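Local coordinates for CELL WALL surface anchor family protein (Streptococcus pneumoniae, PDB 2WW8) that acts as the tip adhesin of the pneumococcal pilus, probably attaching the bacterium to host cells, at residues K191-V196 with P716-V721; L199-Y204 with N679-D684. All coordinates share one frame; numbering follows the deposited sequence.

Interaction 1 (K191-V196 with P716-V721)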
loop_
_atom_site.group_PDB
_atom_site.type_symbol
_atom_site.label_atom_id
_atom_site.label_comp_id
_atom_site.label_asym_id
_atom_site.label_seq_id
_atom_site.Cartn_x
_atom_site.Cartn_y
_atom_site.Cartn_z
ATOM N N LYS A 191 5.178 -7.337 -1.278
ATOM C CA LYS A 191 6.617 -7.197 -1.118
ATOM C C LYS A 191 7.087 -5.967 -1.872
ATOM O O LYS A 191 6.708 -5.744 -3.044
ATOM C CB LYS A 191 7.338 -8.413 -1.674
ATOM C CG LYS A 191 8.854 -8.313 -1.334
ATOM C CD LYS A 191 9.538 -9.668 -1.482
ATOM C CE LYS A 191 11.027 -9.424 -1.340
ATOM N NZ LYS A 191 11.724 -10.636 -1.819
ATOM N N ARG A 192 7.884 -5.116 -1.229
ATOM C CA ARG A 192 8.392 -3.921 -1.926
ATOM C C ARG A 192 9.642 -3.387 -1.234
ATOM O O ARG A 192 9.915 -3.714 -0.088
ATOM C CB ARG A 192 7.309 -2.818 -1.976
ATOM C CG ARG A 192 6.917 -2.271 -0.594
ATOM C CD ARG A 192 6.203 -0.950 -0.721
ATOM N NE ARG A 192 5.763 -0.529 0.623
ATOM C CZ ARG A 192 5.447 0.712 0.970
ATOM N NH1 ARG A 192 5.478 1.650 0.034
ATOM N NH2 ARG A 192 5.087 1.025 2.223
ATOM N N ILE A 193 10.383 -2.543 -1.929
ATOM C CA ILE A 193 11.346 -1.667 -1.270
ATOM C C ILE A 193 10.431 -0.549 -0.751
ATOM O O ILE A 193 9.675 0.041 -1.534
ATOM C CB ILE A 193 12.424 -1.153 -2.281
ATOM C CG1 ILE A 193 13.359 -2.289 -2.736
ATOM C CG2 ILE A 193 13.284 -0.030 -1.642
ATOM C CD1 ILE A 193 14.006 -2.008 -4.081
ATOM N N TYR A 194 10.436 -0.284 0.562
ATOM C CA TYR A 194 9.595 0.811 1.086
ATOM C C TYR A 194 10.381 2.069 1.471
ATOM O O TYR A 194 9.815 3.126 1.787
ATOM C CB TYR A 194 8.755 0.368 2.283
ATOM C CG TYR A 194 9.561 0.195 3.562
ATOM C CD1 TYR A 194 10.395 -0.896 3.751
ATOM C CD2 TYR A 194 9.465 1.146 4.573
ATOM C CE1 TYR A 194 11.113 -1.049 4.925
ATOM C CE2 TYR A 194 10.167 1.044 5.736
ATOM C CZ TYR A 194 10.974 -0.058 5.908
ATOM O OH TYR A 194 11.651 -0.153 7.086
ATOM N N GLN A 195 11.695 1.944 1.475
ATOM C CA GLN A 195 12.557 3.096 1.657
ATOM C C GLN A 195 13.963 2.828 1.156
ATOM O O GLN A 195 14.433 1.690 1.151
ATOM C CB GLN A 195 12.594 3.580 3.118
ATOM C CG GLN A 195 13.179 2.590 4.130
ATOM C CD GLN A 195 13.170 3.156 5.569
ATOM O OE1 GLN A 195 12.458 4.110 5.869
ATOM N NE2 GLN A 195 13.974 2.575 6.441
ATOM N N VAL A 196 14.606 3.922 0.756
ATOM C CA VAL A 196 16.003 3.962 0.381
ATOM C C VAL A 196 16.725 4.455 1.651
ATOM O O VAL A 196 16.490 5.593 2.091
ATOM C CB VAL A 196 16.132 4.928 -0.842
ATOM C CG1 VAL A 196 17.561 5.085 -1.378
ATOM C CG2 VAL A 196 15.151 4.458 -1.930
ATOM N N PRO A 716 11.232 -6.952 -6.055
ATOM C CA PRO A 716 11.956 -5.732 -6.406
ATOM C C PRO A 716 13.361 -6.025 -6.938
ATOM O O PRO A 716 13.875 -7.143 -6.783
ATOM C CB PRO A 716 12.126 -5.031 -5.050
ATOM C CG PRO A 716 10.975 -5.599 -4.190
ATOM C CD PRO A 716 11.066 -7.056 -4.580
ATOM N N LYS A 717 13.965 -4.994 -7.540
ATOM C CA LYS A 717 15.297 -5.131 -8.138
ATOM C C LYS A 717 16.123 -3.915 -7.764
ATOM O O LYS A 717 15.550 -2.827 -7.634
ATOM C CB LYS A 717 15.231 -5.163 -9.670
ATOM C CG LYS A 717 14.615 -6.446 -10.203
ATOM C CD LYS A 717 13.156 -6.279 -10.528
ATOM C CE LYS A 717 12.682 -7.489 -11.344
ATOM N NZ LYS A 717 12.096 -8.552 -10.420
ATOM N N ILE A 718 17.442 -4.080 -7.633
ATOM C CA ILE A 718 18.302 -2.933 -7.361
ATOM C C ILE A 718 19.551 -3.090 -8.214
ATOM O O ILE A 718 19.922 -4.226 -8.594
ATOM C CB ILE A 718 18.672 -2.803 -5.860
ATOM C CG1 ILE A 718 19.421 -4.058 -5.383
ATOM C CG2 ILE A 718 17.392 -2.517 -5.026
ATOM C CD1 ILE A 718 19.987 -3.959 -3.983
ATOM N N ARG A 719 20.171 -1.947 -8.536
ATOM C CA ARG A 719 21.442 -1.972 -9.255
ATOM C C ARG A 719 22.341 -0.825 -8.823
ATOM O O ARG A 719 21.923 0.048 -8.054
ATOM C CB ARG A 719 21.211 -1.833 -10.762
ATOM C CG ARG A 719 20.540 -0.502 -11.090
ATOM C CD ARG A 719 20.630 -0.232 -12.560
ATOM N NE ARG A 719 19.912 0.965 -12.971
ATOM C CZ ARG A 719 19.976 1.437 -14.206
ATOM N NH1 ARG A 719 20.726 0.789 -15.085
ATOM N NH2 ARG A 719 19.313 2.532 -14.544
ATOM N N ASP A 720 23.571 -0.824 -9.336
ATOM C CA ASP A 720 24.479 0.321 -9.194
ATOM C C ASP A 720 25.375 0.373 -10.433
ATOM O O ASP A 720 25.366 -0.577 -11.224
ATOM C CB ASP A 720 25.351 0.259 -7.932
ATOM C CG ASP A 720 25.927 1.631 -7.539
ATOM O OD1 ASP A 720 25.536 2.682 -8.102
ATOM O OD2 ASP A 720 26.798 1.673 -6.655
ATOM N N VAL A 721 26.106 1.475 -10.602
ATOM C CA VAL A 721 27.009 1.618 -11.749
ATOM C C VAL A 721 28.410 1.769 -11.164
ATOM O O VAL A 721 28.618 2.570 -10.244
ATOM C CB VAL A 721 26.631 2.805 -12.684
ATOM C CG1 VAL A 721 26.606 4.138 -11.944
ATOM C CG2 VAL A 721 27.616 2.928 -13.853
#
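Apolar packing carries this contact, for no hydrogen bond joins K191-V196 to P716-V721. P716 and I193 together bear it, the proline giving the larger surface. CG1 of I193 lies beside the backbone N (chi1 -69°), and the chain runs on to CD1, which wedges between P716 and I718. CD1 is 3.7 Å from P716 CB as the two side chains slide past each other in opposite directions, and 3.6 Å from CG2 of I718, which crosses it obliquely. A branched isoleucine suits a strand, and its unbranched CG1-CD1 arm reaches both P716 and I718. The proline, rigid and without an N-H, lays its ring flank along the backbone, with CG 3.8 Å from the CA of R192.

The aliphatic part of K191 adds to the packing. Fully extended, it crosses P716 at about a right angle, its CE 4.0 Å from P716 CD, and carries NZ on to N695, to whose CG it is covalently joined. This is a Lys-Asn isopeptide bond of the kind known from Gram-positive pilins, and T698 hydrogen-bonds the same NZ.

Strand 171-184 pairs antiparallel with both 187-196 and 717-718, while Y204 and I206 of strand 203-218 pack against I193.

Interaction 2 (L199-Y204 with N679-D684)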
loop_
_atom_site.group_PDB
_atom_site.type_symbol
_atom_site.label_atom_id
_atom_site.label_comp_id
_atom_site.label_asym_id
_atom_site.label_seq_id
_atom_site.Cartn_x
_atom_site.Cartn_y
_atom_site.Cartn_z
ATOM N N LEU A 199 21.384 5.797 -0.669
ATOM C CA LEU A 199 21.387 5.549 -2.104
ATOM C C LEU A 199 22.778 5.226 -2.662
ATOM O O LEU A 199 22.910 4.231 -3.396
ATOM C CB LEU A 199 20.655 6.622 -2.935
ATOM C CG LEU A 199 20.462 6.319 -4.429
ATOM C CD1 LEU A 199 19.680 5.014 -4.716
ATOM C CD2 LEU A 199 19.827 7.539 -5.087
ATOM N N ASP A 200 23.760 6.050 -2.296
ATOM C CA ASP A 200 25.151 5.922 -2.724
ATOM C C ASP A 200 25.775 4.624 -2.276
ATOM O O ASP A 200 26.672 4.101 -2.932
ATOM C CB ASP A 200 26.028 7.094 -2.251
ATOM C CG ASP A 200 25.623 8.421 -2.894
ATOM O OD1 ASP A 200 24.720 8.483 -3.773
ATOM O OD2 ASP A 200 26.231 9.447 -2.513
ATOM N N ASP A 201 25.305 4.101 -1.161
ATOM C CA ASP A 201 25.800 2.826 -0.682
ATOM C C ASP A 201 24.883 1.608 -0.958
ATOM O O ASP A 201 25.105 0.494 -0.461
ATOM C CB ASP A 201 26.100 3.023 0.797
ATOM C CG ASP A 201 26.898 1.882 1.375
ATOM O OD1 ASP A 201 27.924 1.533 0.756
ATOM O OD2 ASP A 201 26.480 1.344 2.434
ATOM N N ASN A 202 23.847 1.813 -1.764
ATOM C CA ASN A 202 22.948 0.725 -2.164
ATOM C C ASN A 202 22.234 -0.048 -1.058
ATOM O O ASN A 202 22.170 -1.287 -1.115
ATOM C CB ASN A 202 23.716 -0.265 -3.032
ATOM C CG ASN A 202 24.378 0.424 -4.215
ATOM O OD1 ASN A 202 23.721 1.173 -4.949
ATOM N ND2 ASN A 202 25.681 0.195 -4.391
ATOM N N GLN A 203 21.682 0.691 -0.098
ATOM C CA GLN A 203 21.082 0.165 1.127
ATOM C C GLN A 203 19.613 0.514 1.071
ATOM O O GLN A 203 19.258 1.684 0.853
ATOM C CB GLN A 203 21.685 0.853 2.349
ATOM C CG GLN A 203 23.038 0.296 2.729
ATOM C CD GLN A 203 23.576 0.869 4.018
ATOM O OE1 GLN A 203 22.816 1.117 4.951
ATOM N NE2 GLN A 203 24.880 1.108 4.078
ATOM N N TYR A 204 18.779 -0.512 1.245
ATOM C CA TYR A 204 17.322 -0.340 1.142
ATOM C C TYR A 204 16.611 -1.093 2.234
ATOM O O TYR A 204 17.072 -2.156 2.717
ATOM C CB TYR A 204 16.847 -0.935 -0.190
ATOM C CG TYR A 204 17.501 -0.299 -1.416
ATOM C CD1 TYR A 204 18.754 -0.708 -1.859
ATOM C CD2 TYR A 204 16.874 0.742 -2.082
ATOM C CE1 TYR A 204 19.351 -0.114 -2.988
ATOM C CE2 TYR A 204 17.440 1.322 -3.201
ATOM C CZ TYR A 204 18.676 0.907 -3.645
ATOM O OH TYR A 204 19.215 1.538 -4.774
ATOM N N ASN A 679 16.564 -4.813 6.227
ATOM C CA ASN A 679 17.377 -3.981 5.367
ATOM C C ASN A 679 18.300 -4.870 4.574
ATOM O O ASN A 679 18.713 -5.912 5.095
ATOM C CB ASN A 679 18.171 -2.979 6.213
ATOM C CG ASN A 679 17.257 -1.965 6.894
ATOM O OD1 ASN A 679 16.340 -1.389 6.277
ATOM N ND2 ASN A 679 17.501 -1.729 8.175
ATOM N N VAL A 680 18.564 -4.460 3.325
ATOM C CA VAL A 680 19.534 -5.140 2.459
ATOM C C VAL A 680 20.473 -4.130 1.822
ATOM O O VAL A 680 20.209 -2.929 1.779
ATOM C CB VAL A 680 18.906 -5.984 1.328
ATOM C CG1 VAL A 680 17.867 -7.001 1.906
ATOM C CG2 VAL A 680 18.253 -5.028 0.296
ATOM N N ARG A 681 21.551 -4.694 1.298
ATOM C CA ARG A 681 22.556 -3.959 0.594
ATOM C C ARG A 681 22.996 -4.786 -0.623
ATOM O O ARG A 681 23.287 -6.003 -0.527
ATOM C CB ARG A 681 23.748 -3.745 1.542
ATOM C CG ARG A 681 24.830 -2.800 0.956
ATOM C CD ARG A 681 26.011 -2.670 1.917
ATOM N NE ARG A 681 26.987 -1.740 1.357
ATOM C CZ ARG A 681 28.074 -2.114 0.691
ATOM N NH1 ARG A 681 28.331 -3.404 0.492
ATOM N NH2 ARG A 681 28.908 -1.195 0.211
ATOM N N LEU A 682 23.114 -4.087 -1.750
ATOM C CA LEU A 682 23.806 -4.677 -2.890
ATOM C C LEU A 682 25.263 -5.041 -2.570
ATOM O O LEU A 682 26.042 -4.233 -2.058
ATOM C CB LEU A 682 23.720 -3.737 -4.096
ATOM C CG LEU A 682 24.297 -4.240 -5.417
ATOM C CD1 LEU A 682 23.644 -5.534 -5.899
ATOM C CD2 LEU A 682 24.159 -3.121 -6.450
ATOM N N ASN A 683 25.630 -6.286 -2.847
ATOM C CA ASN A 683 26.977 -6.742 -2.615
ATOM C C ASN A 683 28.017 -6.025 -3.490
ATOM O O ASN A 683 27.755 -5.679 -4.640
ATOM C CB ASN A 683 27.042 -8.247 -2.826
ATOM C CG ASN A 683 28.423 -8.771 -2.582
ATOM O OD1 ASN A 683 29.267 -8.737 -3.473
ATOM N ND2 ASN A 683 28.684 -9.217 -1.352
ATOM N N ASP A 684 29.200 -5.804 -2.942
ATOM C CA ASP A 684 30.254 -5.084 -3.648
ATOM C C ASP A 684 30.674 -5.672 -4.991
ATOM O O ASP A 684 31.333 -4.955 -5.737
ATOM C CB ASP A 684 31.510 -4.983 -2.785
ATOM C CG ASP A 684 31.436 -3.850 -1.793
ATOM O OD1 ASP A 684 30.438 -3.088 -1.806
ATOM O OD2 ASP A 684 32.414 -3.727 -1.014
HETATM O O HOH W 1 26.790 -1.459 -2.367
#
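Three hydrogen bonds grip the water lodged between the segments: it donates to the carbonyls of D201 and L682 and accepts from N202 ND2 at 2.8 Å, an amide whose second partner is probably D720. The water oxygen sits over the centre of one face of the R681 guanidinium.

R681 leaves its strand extended to NE (chi1 -173°), then turns its guanidinium at chi4 -98° to meet two carboxylates. Its NH2 bonds D201 OD1 at 3.0 Å, nearly straight, although it comes from above the carboxylate plane; NE adds a weak bond to D201 OD2. NH1 and NH2 together hold OD1 of D684. The amide of Q203 reaches the anti lone pair of D201 OD2, but Q203 NE2 to D201 OD2 at 2.3 Å is very short and suggests strain or imprecise placement.

Beneath this, the strands pair antiparallel: Y204 and V680 form a hydrogen-bonded pair, with V680 N 2.8 Å from Y204 O, and L682 N bonds N202 O. N202 and Q203 make a G1 bulge opposite N198, where asparagine suits the left-handed backbone of N202. The CB of N202 lies 3.6 Å from L682 CB, the two side chains pointing the same way.

With D201 OD1 and D684 OD1 5.9 Å apart, the shared R681 cation probably offsets their repulsion and favours both staying ionised, tying the turn to the strand end.

How the interactions relate
Centres about 9 Å apart, the two contacts share one core. The ring of Y204, from interaction 2, bridges them: Y204 CD2 is 3.7 Å from I193 CG2, and Y204 CE1, across the ring, is 3.7 Å from I718 CG2, so both isoleucines of interaction 1 rest on it. A probable hydrogen bond of 2.9 Å from N202 ND2 to D720 OD2 adds a polar tie, beside which L682 CD2 packs on D720 N. Strands 187-196 and 203-218 are consecutive and adjacent, so their hairpin meets chain from some 500 residues later in both contacts. A bound calcium ion lies about 10 Å from the side chain of N679, on the interaction 2 side.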